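Local coordinates for protein ralf, proline/betaine transporter (PDB 4D7Q) that probably acts as a guanine nucleotide exchange factor, its chain here being an engineered fusion of a Legionella RalF Sec7 domain and a Rickettsia RalF capping domain, at residues 91-96 and 136-141. The protein carries 2 engineered substitutions. Residues are numbered along the deposited sequence; the frame is centred on the assembly and turned at random.
Sequences QSFVEG and DAAYLL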
ATOM      1  N   GLN A  91       7.092 -23.992   6.219  1.00 36.45           N
ATOM      2  CA  GLN A  91       7.590 -23.203   5.100  1.00 33.36           C
ATOM      3  C   GLN A  91       8.768 -22.382   5.585  1.00 32.58           C
ATOM      4  O   GLN A  91       8.750 -21.907   6.679  1.00 32.20           O
ATOM      5  CB  GLN A  91       6.505 -22.247   4.566  1.00 34.45           C
ATOM      6  CG  GLN A  91       5.523 -22.797   3.551  1.00 46.37           C
ATOM      7  CD  GLN A  91       4.999 -21.794   2.539  1.00 65.15           C
ATOM      8  OE1 GLN A  91       4.231 -20.906   2.854  1.00 57.35           O
ATOM      9  NE2 GLN A  91       5.383 -21.973   1.301  1.00 56.09           N
ATOM     10  N   SER A  92       9.781 -22.210   4.761  1.00 24.37           N
ATOM     11  CA  SER A  92      10.896 -21.365   5.086  1.00 21.39           C
ATOM     12  C   SER A  92      10.450 -19.905   5.068  1.00 23.88           C
ATOM     13  O   SER A  92       9.436 -19.614   4.543  1.00 23.10           O
ATOM     14  CB  SER A  92      12.031 -21.600   4.125  1.00 22.49           C
ATOM     15  OG  SER A  92      11.871 -20.875   2.982  1.00 27.32           O
ATOM     16  N   PHE A  93      11.216 -19.032   5.685  1.00 20.90           N
ATOM     17  CA  PHE A  93      10.830 -17.649   5.788  1.00 19.88           C
ATOM     18  C   PHE A  93      10.690 -17.056   4.384  1.00 22.90           C
ATOM     19  O   PHE A  93       9.714 -16.495   4.062  1.00 22.49           O
ATOM     20  CB  PHE A  93      11.797 -16.839   6.649  1.00 20.54           C
ATOM     21  CG  PHE A  93      11.460 -15.394   6.711  1.00 20.68           C
ATOM     22  CD1 PHE A  93      10.567 -14.929   7.619  1.00 21.88           C
ATOM     23  CD2 PHE A  93      12.020 -14.512   5.854  1.00 21.41           C
ATOM     24  CE1 PHE A  93      10.230 -13.608   7.664  1.00 21.79           C
ATOM     25  CE2 PHE A  93      11.686 -13.191   5.885  1.00 22.83           C
ATOM     26  CZ  PHE A  93      10.797 -12.732   6.797  1.00 19.70           C
ATOM     27  N   VAL A  94      11.695 -17.254   3.566  1.00 21.09           N
ATOM     28  CA  VAL A  94      11.726 -16.753   2.181  1.00 20.06           C
ATOM     29  C   VAL A  94      10.561 -17.344   1.346  1.00 26.94           C
ATOM     30  O   VAL A  94       9.880 -16.582   0.658  1.00 26.26           O
ATOM     31  CB  VAL A  94      13.126 -16.955   1.517  1.00 21.73           C
ATOM     32  CG1 VAL A  94      13.121 -16.544   0.038  1.00 21.32           C
ATOM     33  CG2 VAL A  94      14.204 -16.190   2.267  1.00 20.08           C
ATOM     34  N   GLU A  95      10.292 -18.673   1.453  1.00 24.72           N
ATOM     35  CA  GLU A  95       9.175 -19.319   0.723  1.00 24.19           C
ATOM     36  C   GLU A  95       7.833 -18.689   1.113  1.00 25.85           C
ATOM     37  O   GLU A  95       7.021 -18.420   0.241  1.00 25.15           O
ATOM     38  CB  GLU A  95       9.076 -20.837   1.017  1.00 26.79           C
ATOM     39  CG  GLU A  95      10.177 -21.711   0.449  1.00 42.05           C
ATOM     40  CD  GLU A  95      10.133 -23.175   0.871  1.00 64.19           C
ATOM     41  OE1 GLU A  95       9.720 -23.477   2.019  1.00 40.92           O
ATOM     42  OE2 GLU A  95      10.558 -24.024   0.053  1.00 61.52           O
ATOM     43  N   GLY A  96       7.594 -18.540   2.419  1.00 22.33           N
ATOM     44  CA  GLY A  96       6.362 -17.976   2.970  1.00 21.10           C
ATOM     45  C   GLY A  96       6.134 -16.555   2.515  1.00 23.52           C
ATOM     46  O   GLY A  96       5.043 -16.216   2.054  1.00 22.52           O
ATOM     47  N   ASP A 136       8.335  -8.505  14.913  1.00 25.02           N
ATOM     48  CA  ASP A 136       9.152  -7.335  14.564  1.00 23.46           C
ATOM     49  C   ASP A 136      10.408  -7.741  13.830  1.00 23.87           C
ATOM     50  O   ASP A 136      10.791  -7.077  12.865  1.00 23.80           O
ATOM     51  CB  ASP A 136       9.492  -6.488  15.805  1.00 26.34           C
ATOM     52  CG  ASP A 136       8.278  -5.852  16.474  1.00 43.31           C
ATOM     53  OD1 ASP A 136       7.376  -5.379  15.745  1.00 43.08           O
ATOM     54  OD2 ASP A 136       8.232  -5.828  17.725  1.00 55.10           O
ATOM     55  N   ALA A 137      11.045  -8.837  14.257  1.00 20.14           N
ATOM     56  CA  ALA A 137      12.232  -9.380  13.584  1.00 19.81           C
ATOM     57  C   ALA A 137      11.816  -9.898  12.211  1.00 22.97           C
ATOM     58  O   ALA A 137      12.528  -9.664  11.238  1.00 22.29           O
ATOM     59  CB  ALA A 137      12.842 -10.505  14.392  1.00 20.93           C
ATOM     60  N   ALA A 138      10.648 -10.546  12.114  1.00 19.46           N
ATOM     61  CA  ALA A 138      10.134 -11.016  10.820  1.00 19.44           C
ATOM     62  C   ALA A 138       9.884  -9.816   9.902  1.00 21.91           C
ATOM     63  O   ALA A 138      10.169  -9.891   8.716  1.00 22.96           O
ATOM     64  CB  ALA A 138       8.837 -11.798  11.018  1.00 20.30           C
ATOM     65  N   TYR A 139       9.368  -8.706  10.458  1.00 18.71           N
ATOM     66  CA  TYR A 139       9.079  -7.471   9.709  1.00 18.59           C
ATOM     67  C   TYR A 139      10.356  -6.850   9.086  1.00 22.80           C
ATOM     68  O   TYR A 139      10.394  -6.528   7.892  1.00 21.29           O
ATOM     69  CB  TYR A 139       8.339  -6.514  10.658  1.00 19.65           C
ATOM     70  CG  TYR A 139       8.066  -5.140  10.092  1.00 20.24           C
ATOM     71  CD1 TYR A 139       6.896  -4.877   9.384  1.00 21.00           C
ATOM     72  CD2 TYR A 139       8.976  -4.094  10.274  1.00 19.83           C
ATOM     73  CE1 TYR A 139       6.616  -3.596   8.903  1.00 21.87           C
ATOM     74  CE2 TYR A 139       8.707  -2.813   9.797  1.00 20.57           C
ATOM     75  CZ  TYR A 139       7.527  -2.567   9.111  1.00 26.42           C
ATOM     76  OH  TYR A 139       7.267  -1.311   8.634  1.00 24.88           O
ATOM     77  N   LEU A 140      11.414  -6.739   9.902  1.00 22.72           N
ATOM     78  CA  LEU A 140      12.725  -6.233   9.510  1.00 22.64           C
ATOM     79  C   LEU A 140      13.337  -7.115   8.406  1.00 23.64           C
ATOM     80  O   LEU A 140      13.808  -6.586   7.390  1.00 21.90           O
ATOM     81  CB  LEU A 140      13.649  -6.166  10.750  1.00 24.19           C
ATOM     82  CG  LEU A 140      15.072  -5.623  10.417  1.00 31.93           C
ATOM     83  CD1 LEU A 140      15.137  -4.129  10.585  1.00 33.46           C
ATOM     84  CD2 LEU A 140      16.126  -6.269  11.258  1.00 34.58           C
ATOM     85  N   LEU A 141      13.305  -8.458   8.607  1.00 20.60           N
ATOM     86  CA  LEU A 141      13.791  -9.436   7.637  1.00 21.17           C
ATOM     87  C   LEU A 141      12.990  -9.353   6.357  1.00 22.26           C
ATOM     88  O   LEU A 141      13.584  -9.454   5.288  1.00 20.79           O
ATOM     89  CB  LEU A 141      13.608 -10.864   8.171  1.00 22.30           C
ATOM     90  CG  LEU A 141      14.641 -11.448   9.111  1.00 28.96           C
ATOM     91  CD1 LEU A 141      14.164 -12.805   9.592  1.00 28.22           C
ATOM     92  CD2 LEU A 141      16.024 -11.572   8.446  1.00 29.84           C
TER
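Within the Legionella-derived Sec7 domain of this fusion, the first turn of helix 93-102 packs against helix 135-152 through one aromatic side chain, Phe93, which meets Ala138 and Leu141. The Phe93 ring reaches across to the partner helix because chi1 (177°) sets CG opposite the backbone N, and it leads with its far end: CZ lies 3.6 Å from Leu141 CB and 3.5 Å from Ala138 O. That carbonyl oxygen faces the rim of the ring, roughly level with it, whereas Leu141 CD1 lies over one face. The methyl of Ala138 meets the same rim, CB being 4.1 Å from Phe93 CE1. No hydrogen bond joins the two segments; the contact is van der Waals packing of the ring on two side chains and one backbone carbonyl oxygen, with all three residues buried. Tyr124 of helix 110-127 meets the Phe93 ring edge-to-face, while Leu189 of helix 183-195 also touches it.

The start of the helix that carries Phe93 is defined by reciprocal bonds: Glu95 N donates to Ser92 OG (3.1 Å), and Ser92 N donates to Glu95 OE1 (3.0 Å) almost straight, at 175°. OE1 receives it on its anti side, with the donor 23° out of the carboxylate plane. The arrangement combines an N-terminal capping box with an aromatic side chain inserted between helices, here in the all-helical core of a Sec7 domain.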